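Local atomic coordinates of cyclic nucleotide-gated potassium channel mll3241 (Mesorhizobium loti, PDB entry 4MUV), a protein that opens a potassium-conducting pore in response to cyclic AMP, its cytoplasmic nucleotide-binding domain, held here with bound cyclic GMP, acting as the ligand sensor. Residues A18-F23 with M59-E64; R36-R41 with S105-H110. The protein carries 3 engineered substitutions. All blocks are in the same frame, centred on the assembly; numbering follows the deposited sequence. Where two conformers were deposited one is given.

Contact 1 of 2, residues A18-F23 with M59-E64; sequences AAVPLF and MFFVVE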
loop_
_atom_site.group_PDB
_atom_site.type_symbol
_atom_site.label_atom_id
_atom_site.label_comp_id
_atom_site.label_asym_id
_atom_site.label_seq_id
_atom_site.Cartn_x
_atom_site.Cartn_y
_atom_site.Cartn_z
ATOM N N ALA A 18 -3.688 3.124 12.949
ATOM C CA ALA A 18 -3.824 4.515 13.387
ATOM C C ALA A 18 -2.846 5.441 12.636
ATOM O O ALA A 18 -3.063 6.635 12.572
ATOM C CB ALA A 18 -3.597 4.617 14.891
ATOM N N ALA A 19 -1.796 4.873 12.038
ATOM C CA ALA A 19 -0.812 5.637 11.263
ATOM C C ALA A 19 -1.199 5.850 9.783
ATOM O O ALA A 19 -0.396 6.365 9.003
ATOM C CB ALA A 19 0.544 4.950 11.344
ATOM N N VAL A 20 -2.409 5.489 9.395
ATOM C CA VAL A 20 -2.850 5.626 7.997
ATOM C C VAL A 20 -3.961 6.660 7.892
ATOM O O VAL A 20 -5.118 6.328 8.085
ATOM C CB VAL A 20 -3.352 4.273 7.422
ATOM C CG1 VAL A 20 -3.736 4.419 5.932
ATOM C CG2 VAL A 20 -2.279 3.212 7.571
ATOM N N PRO A 21 -3.608 7.906 7.529
ATOM C CA PRO A 21 -4.630 8.952 7.485
ATOM C C PRO A 21 -5.774 8.637 6.549
ATOM O O PRO A 21 -6.905 9.029 6.819
ATOM C CB PRO A 21 -3.865 10.164 6.953
ATOM C CG PRO A 21 -2.480 9.933 7.360
ATOM C CD PRO A 21 -2.273 8.456 7.239
ATOM N N LEU A 22 -5.485 7.940 5.463
ATOM C CA LEU A 22 -6.511 7.618 4.493
ATOM C C LEU A 22 -7.715 6.956 5.149
ATOM O O LEU A 22 -8.850 7.178 4.734
ATOM C CB LEU A 22 -5.951 6.699 3.399
ATOM C CG LEU A 22 -6.854 6.456 2.195
ATOM C CD1 LEU A 22 -7.084 7.770 1.426
ATOM C CD2 LEU A 22 -6.215 5.418 1.273
ATOM N N PHE A 23 -7.460 6.157 6.179
ATOM C CA PHE A 23 -8.515 5.329 6.767
ATOM C C PHE A 23 -9.257 6.015 7.896
ATOM O O PHE A 23 -10.240 5.478 8.382
ATOM C CB PHE A 23 -7.944 4.005 7.256
ATOM C CG PHE A 23 -7.428 3.095 6.143
ATOM C CD1 PHE A 23 -7.878 3.223 4.835
ATOM C CD2 PHE A 23 -6.498 2.122 6.427
ATOM C CE1 PHE A 23 -7.405 2.392 3.814
ATOM C CE2 PHE A 23 -6.003 1.280 5.430
ATOM C CZ PHE A 23 -6.458 1.414 4.113
ATOM N N MET A 59 -1.317 -3.860 -2.722
ATOM C CA MET A 59 -0.681 -2.569 -2.459
ATOM C C MET A 59 -0.325 -2.500 -0.984
ATOM O O MET A 59 -0.623 -3.427 -0.217
ATOM C CB MET A 59 -1.540 -1.382 -2.894
ATOM C CG MET A 59 -2.800 -1.219 -2.085
ATOM S SD MET A 59 -3.614 0.371 -2.323
ATOM C CE MET A 59 -2.412 1.461 -1.571
ATOM N N PHE A 60 0.344 -1.419 -0.602
ATOM C CA PHE A 60 1.009 -1.342 0.689
ATOM C C PHE A 60 0.828 0.042 1.298
ATOM O O PHE A 60 0.957 1.065 0.605
ATOM C CB PHE A 60 2.495 -1.586 0.537
ATOM C CG PHE A 60 2.839 -2.893 -0.117
ATOM C CD1 PHE A 60 3.021 -4.030 0.649
ATOM C CD2 PHE A 60 3.021 -2.970 -1.479
ATOM C CE1 PHE A 60 3.351 -5.237 0.068
ATOM C CE2 PHE A 60 3.354 -4.181 -2.080
ATOM C CZ PHE A 60 3.518 -5.313 -1.300
ATOM N N PHE A 61 0.547 0.073 2.605
ATOM C CA PHE A 61 0.488 1.297 3.404
ATOM C C PHE A 61 1.702 1.310 4.302
ATOM O O PHE A 61 1.941 0.380 5.058
ATOM C CB PHE A 61 -0.807 1.328 4.212
ATOM C CG PHE A 61 -2.005 1.312 3.332
ATOM C CD1 PHE A 61 -2.531 0.121 2.883
ATOM C CD2 PHE A 61 -2.564 2.498 2.889
ATOM C CE1 PHE A 61 -3.604 0.116 2.034
ATOM C CE2 PHE A 61 -3.629 2.491 2.016
ATOM C CZ PHE A 61 -4.153 1.296 1.594
ATOM N N VAL A 62 2.498 2.380 4.211
ATOM C CA VAL A 62 3.691 2.494 5.057
ATOM C C VAL A 62 3.269 2.949 6.448
ATOM O O VAL A 62 2.552 3.942 6.596
ATOM C CB VAL A 62 4.700 3.508 4.490
ATOM C CG1 VAL A 62 5.933 3.588 5.351
ATOM C CG2 VAL A 62 5.086 3.142 3.063
ATOM N N VAL A 63 3.695 2.218 7.480
ATOM C CA VAL A 63 3.274 2.545 8.836
ATOM C C VAL A 63 4.418 2.795 9.802
ATOM O O VAL A 63 4.172 3.420 10.820
ATOM C CB VAL A 63 2.198 1.525 9.369
ATOM C CG1 VAL A 63 0.860 1.709 8.637
ATOM C CG2 VAL A 63 2.645 0.105 9.245
ATOM N N GLU A 64 5.629 2.331 9.485
ATOM C CA GLU A 64 6.846 2.624 10.261
ATOM C C GLU A 64 8.016 2.572 9.288
ATOM O O GLU A 64 8.050 1.698 8.422
ATOM C CB GLU A 64 7.108 1.583 11.372
ATOM C CG GLU A 64 5.965 1.336 12.368
ATOM C CD GLU A 64 6.268 0.232 13.371
ATOM O OE1 GLU A 64 6.884 -0.798 13.004
ATOM O OE2 GLU A 64 5.863 0.376 14.529
#

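Contact 2 of 2, residues R36-R41 with S105-H110; sequences RALRAR and SLLSLH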
loop_
_atom_site.group_PDB
_atom_site.type_symbol
_atom_site.label_atom_id
_atom_site.label_comp_id
_atom_site.label_asym_id
_atom_site.label_seq_id
_atom_site.Cartn_x
_atom_site.Cartn_y
_atom_site.Cartn_z
ATOM N N ARG A 36 -9.049 -6.424 9.084
ATOM C CA ARG A 36 -9.003 -7.874 9.145
ATOM C C ARG A 36 -8.352 -8.480 7.898
ATOM O O ARG A 36 -7.790 -9.575 7.964
ATOM C CB ARG A 36 -10.408 -8.453 9.302
ATOM C CG ARG A 36 -11.081 -8.156 10.594
ATOM C CD ARG A 36 -12.357 -8.998 10.701
ATOM N NE ARG A 36 -13.325 -8.451 11.654
ATOM C CZ ARG A 36 -13.187 -8.494 12.979
ATOM N NH1 ARG A 36 -12.125 -9.074 13.522
ATOM N NH2 ARG A 36 -14.128 -7.977 13.769
ATOM N N ALA A 37 -8.460 -7.792 6.769
ATOM C CA ALA A 37 -7.932 -8.293 5.513
ATOM C C ALA A 37 -6.483 -7.915 5.298
ATOM O O ALA A 37 -5.773 -8.561 4.521
ATOM C CB ALA A 37 -8.766 -7.778 4.375
ATOM N N LEU A 38 -6.023 -6.860 5.964
ATOM C CA LEU A 38 -4.651 -6.412 5.825
ATOM C C LEU A 38 -3.713 -7.435 6.421
ATOM O O LEU A 38 -4.103 -8.200 7.297
ATOM C CB LEU A 38 -4.426 -5.085 6.540
ATOM C CG LEU A 38 -5.092 -3.865 5.926
ATOM C CD1 LEU A 38 -5.022 -2.679 6.876
ATOM C CD2 LEU A 38 -4.462 -3.521 4.607
ATOM N N ARG A 39 -2.467 -7.426 5.967
ATOM C CA ARG A 39 -1.437 -8.266 6.547
ATOM C C ARG A 39 -0.225 -7.400 6.850
ATOM O O ARG A 39 0.332 -6.788 5.965
ATOM C CB ARG A 39 -1.093 -9.421 5.605
ATOM C CG ARG A 39 -2.279 -10.329 5.262
ATOM C CD ARG A 39 -1.890 -11.405 4.264
ATOM N NE ARG A 39 -3.042 -12.168 3.805
ATOM C CZ ARG A 39 -2.953 -13.164 2.924
ATOM N NH1 ARG A 39 -1.765 -13.510 2.423
ATOM N NH2 ARG A 39 -4.045 -13.817 2.550
ATOM N N ALA A 40 0.200 -7.341 8.111
ATOM C CA ALA A 40 1.357 -6.531 8.452
ATOM C C ALA A 40 2.637 -7.284 8.120
ATOM O O ALA A 40 2.762 -8.474 8.397
ATOM C CB ALA A 40 1.326 -6.114 9.923
ATOM N N ARG A 41 3.585 -6.561 7.536
ATOM C CA ARG A 41 4.854 -7.106 7.091
ATOM C C ARG A 41 5.968 -6.134 7.403
ATOM O O ARG A 41 5.830 -4.960 7.154
ATOM C CB ARG A 41 4.835 -7.296 5.568
ATOM C CG ARG A 41 3.721 -8.205 5.057
ATOM C CD ARG A 41 4.064 -9.613 5.467
ATOM N NE ARG A 41 3.122 -10.663 5.045
ATOM C CZ ARG A 41 2.210 -11.249 5.825
ATOM N NH1 ARG A 41 2.012 -10.852 7.075
ATOM N NH2 ARG A 41 1.494 -12.276 5.346
ATOM N N SER A 105 7.831 -1.123 8.141
ATOM C CA SER A 105 6.599 -1.871 8.391
ATOM C C SER A 105 5.542 -1.377 7.456
ATOM O O SER A 105 5.330 -0.161 7.293
ATOM C CB SER A 105 6.071 -1.749 9.833
ATOM O OG SER A 105 6.991 -2.355 10.692
ATOM N N LEU A 106 4.873 -2.348 6.854
ATOM C CA LEU A 106 3.842 -2.139 5.859
ATOM C C LEU A 106 2.585 -2.875 6.267
ATOM O O LEU A 106 2.653 -3.929 6.878
ATOM C CB LEU A 106 4.295 -2.740 4.522
ATOM C CG LEU A 106 5.633 -2.329 3.963
ATOM C CD1 LEU A 106 6.006 -3.136 2.731
ATOM C CD2 LEU A 106 5.632 -0.857 3.641
ATOM N N LEU A 107 1.443 -2.335 5.876
ATOM C CA LEU A 107 0.183 -3.076 5.858
ATOM C C LEU A 107 -0.125 -3.386 4.390
ATOM O O LEU A 107 -0.311 -2.480 3.581
ATOM C CB LEU A 107 -0.948 -2.276 6.516
ATOM C CG LEU A 107 -0.753 -1.999 8.006
ATOM C CD1 LEU A 107 -1.764 -0.993 8.495
ATOM C CD2 LEU A 107 -0.888 -3.280 8.802
ATOM N N SER A 108 -0.159 -4.678 4.067
ATOM C CA SER A 108 -0.408 -5.168 2.711
ATOM C C SER A 108 -1.882 -5.419 2.488
ATOM O O SER A 108 -2.514 -6.073 3.314
ATOM C CB SER A 108 0.368 -6.475 2.493
ATOM O OG SER A 108 0.160 -7.008 1.200
ATOM N N LEU A 109 -2.394 -4.926 1.376
ATOM C CA LEU A 109 -3.786 -5.069 1.003
ATOM C C LEU A 109 -3.850 -5.776 -0.339
ATOM O O LEU A 109 -3.369 -5.258 -1.349
ATOM C CB LEU A 109 -4.417 -3.689 0.873
ATOM C CG LEU A 109 -5.902 -3.648 0.532
ATOM C CD1 LEU A 109 -6.699 -4.198 1.704
ATOM C CD2 LEU A 109 -6.355 -2.228 0.204
ATOM N N HIS A 110 -4.413 -6.979 -0.348
ATOM C CA HIS A 110 -4.516 -7.743 -1.578
ATOM C C HIS A 110 -5.553 -7.131 -2.514
ATOM O O HIS A 110 -6.474 -6.441 -2.097
ATOM C CB HIS A 110 -4.849 -9.187 -1.264
ATOM C CG HIS A 110 -3.675 -9.989 -0.801
ATOM N ND1 HIS A 110 -2.737 -9.516 0.096
ATOM C CD2 HIS A 110 -3.295 -11.249 -1.107
ATOM C CE1 HIS A 110 -1.835 -10.452 0.327
ATOM N NE2 HIS A 110 -2.148 -11.511 -0.396
HETATM O O HOH W 1 -5.873 -7.971 1.819
HETATM O O HOH W 2 -3.090 -8.780 2.635
#

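Contact 1 of 2, residues A18-F23 with M59-E64
Phe23 N donates to Val20 O at 3.0 Å, closing a tight turn with Pro21 and Leu22 at its corners, and that turn presents Val20, Leu22 and Phe23 to the same ring, Phe61 of strand 59-64. The two aromatics form an edge-to-face pair, tilted well short of perpendicular: ring centroids are 4.8 Å apart and the planes meet at 52°. Phe23 brings its CZ over one face of Phe61, displaced toward the rim, and comes within 3.4 Å of Phe61 CZ. Leu22 approaches differently, its CD2 meeting the Phe61 edge at CE2, 4.0 Å away; that same leucine leans on Ile124, Ile127 and Phe128 of helix 122-139. This is where the linker between helices 13-17 and 28-37 lies against the beta roll of the cyclic nucleotide-binding domain, and the side chains that meet here are all apolar. Val20 works in two directions. With CG1 anti to the backbone N (chi1 -177°), CG1 lies over a face of the Phe23 ring while also reaching Phe61 CD2 at 3.8 Å, and CG2 is left to meet Val63 CG1 at 3.6 Å. Farther along, Ala19 CB faces Val63 CG1 at 4.2 Å, at the more open end of the row. Here the strand has a classic beta bulge, Val63 and Glu64 together standing opposite Ser105, and Val63 also touches Leu16 of helix 13-17.

Contact 2 of 2, residues R36-R41 with S105-H110
Strand 39-41 runs antiparallel to strand 105-110, the axes of the two short segments approaching to 4.6 Å at 145°. Arg39 and Ser108 form one hydrogen-bonded pair, Arg41 and Leu106 the next, with Ala40 and Leu107 as the non-hydrogen-bonded pair between them. Ser108 N reaches Arg39 O at 2.9 Å and nearly straight, 172° at the hydrogen, whereas the return bond from Arg39 N to Ser108 O is more bent. Ser108 O also meets the CA-H of Leu38 and one water. Beyond the Arg39-Ser108 pair the chains part toward the end of helix 28-37, and a second water bridges Ala37 O and His110 N, 2.8 Å from each atom.

On the face carrying Ala40 and Leu107, Ala40 CB meets Leu107 CD2. Leu38 lies across both neighbouring leucines, CD1 on Leu107 CD1 and CD2 on Leu109 CD1, the latter at 3.7 Å; Leu109 continues onto Phe114 and Leu117 of helix 111-120. On the other face, Arg41 turns back to give NH1 to Ala40 O at 2.8 Å, while its NH2 salt-bridges Asp9. Arg39, extended from CG to NE, lays one guanidinium face on His110: NE2 sits 3.5 Å from NH1, the planes 44° apart, with an angle too poor for a hydrogen bond. An alanine in place of Arg39 would probably leave the imidazole without its guanidinium cover and freer to turn. His110 is the N-cap residue of helix 111-120, and with both that helix start and a guanidinium beside it, its imidazole would probably resist taking on a positive charge.

Contacts 1 and 2, with centres 9 Å apart, are joined through neighbouring strands 58-64 and 104-110 of one antiparallel sheet. Met59 O and Leu109 N lie 2.8 Å apart, a probable hydrogen bond, and so do Glu64 OE1 and Ser105 OG, where Arg12 also pairs with the carboxylate. Side chains join them too: Val63 CG1 packs on Leu107 CD1 at 3.8 Å, connecting the cluster that receives the 18-23 loop to the leucines packed against Leu38. Neither contact lines the nucleotide pocket. The Phe61 side chain is about 10 Å from the bound cyclic GMP and about 7 Å from that of the ligand-binding Glu85; the Leu106 side chain is about 11 Å from the nucleotide. A bound sodium ion lies about 3 Å from the Arg39 side chain.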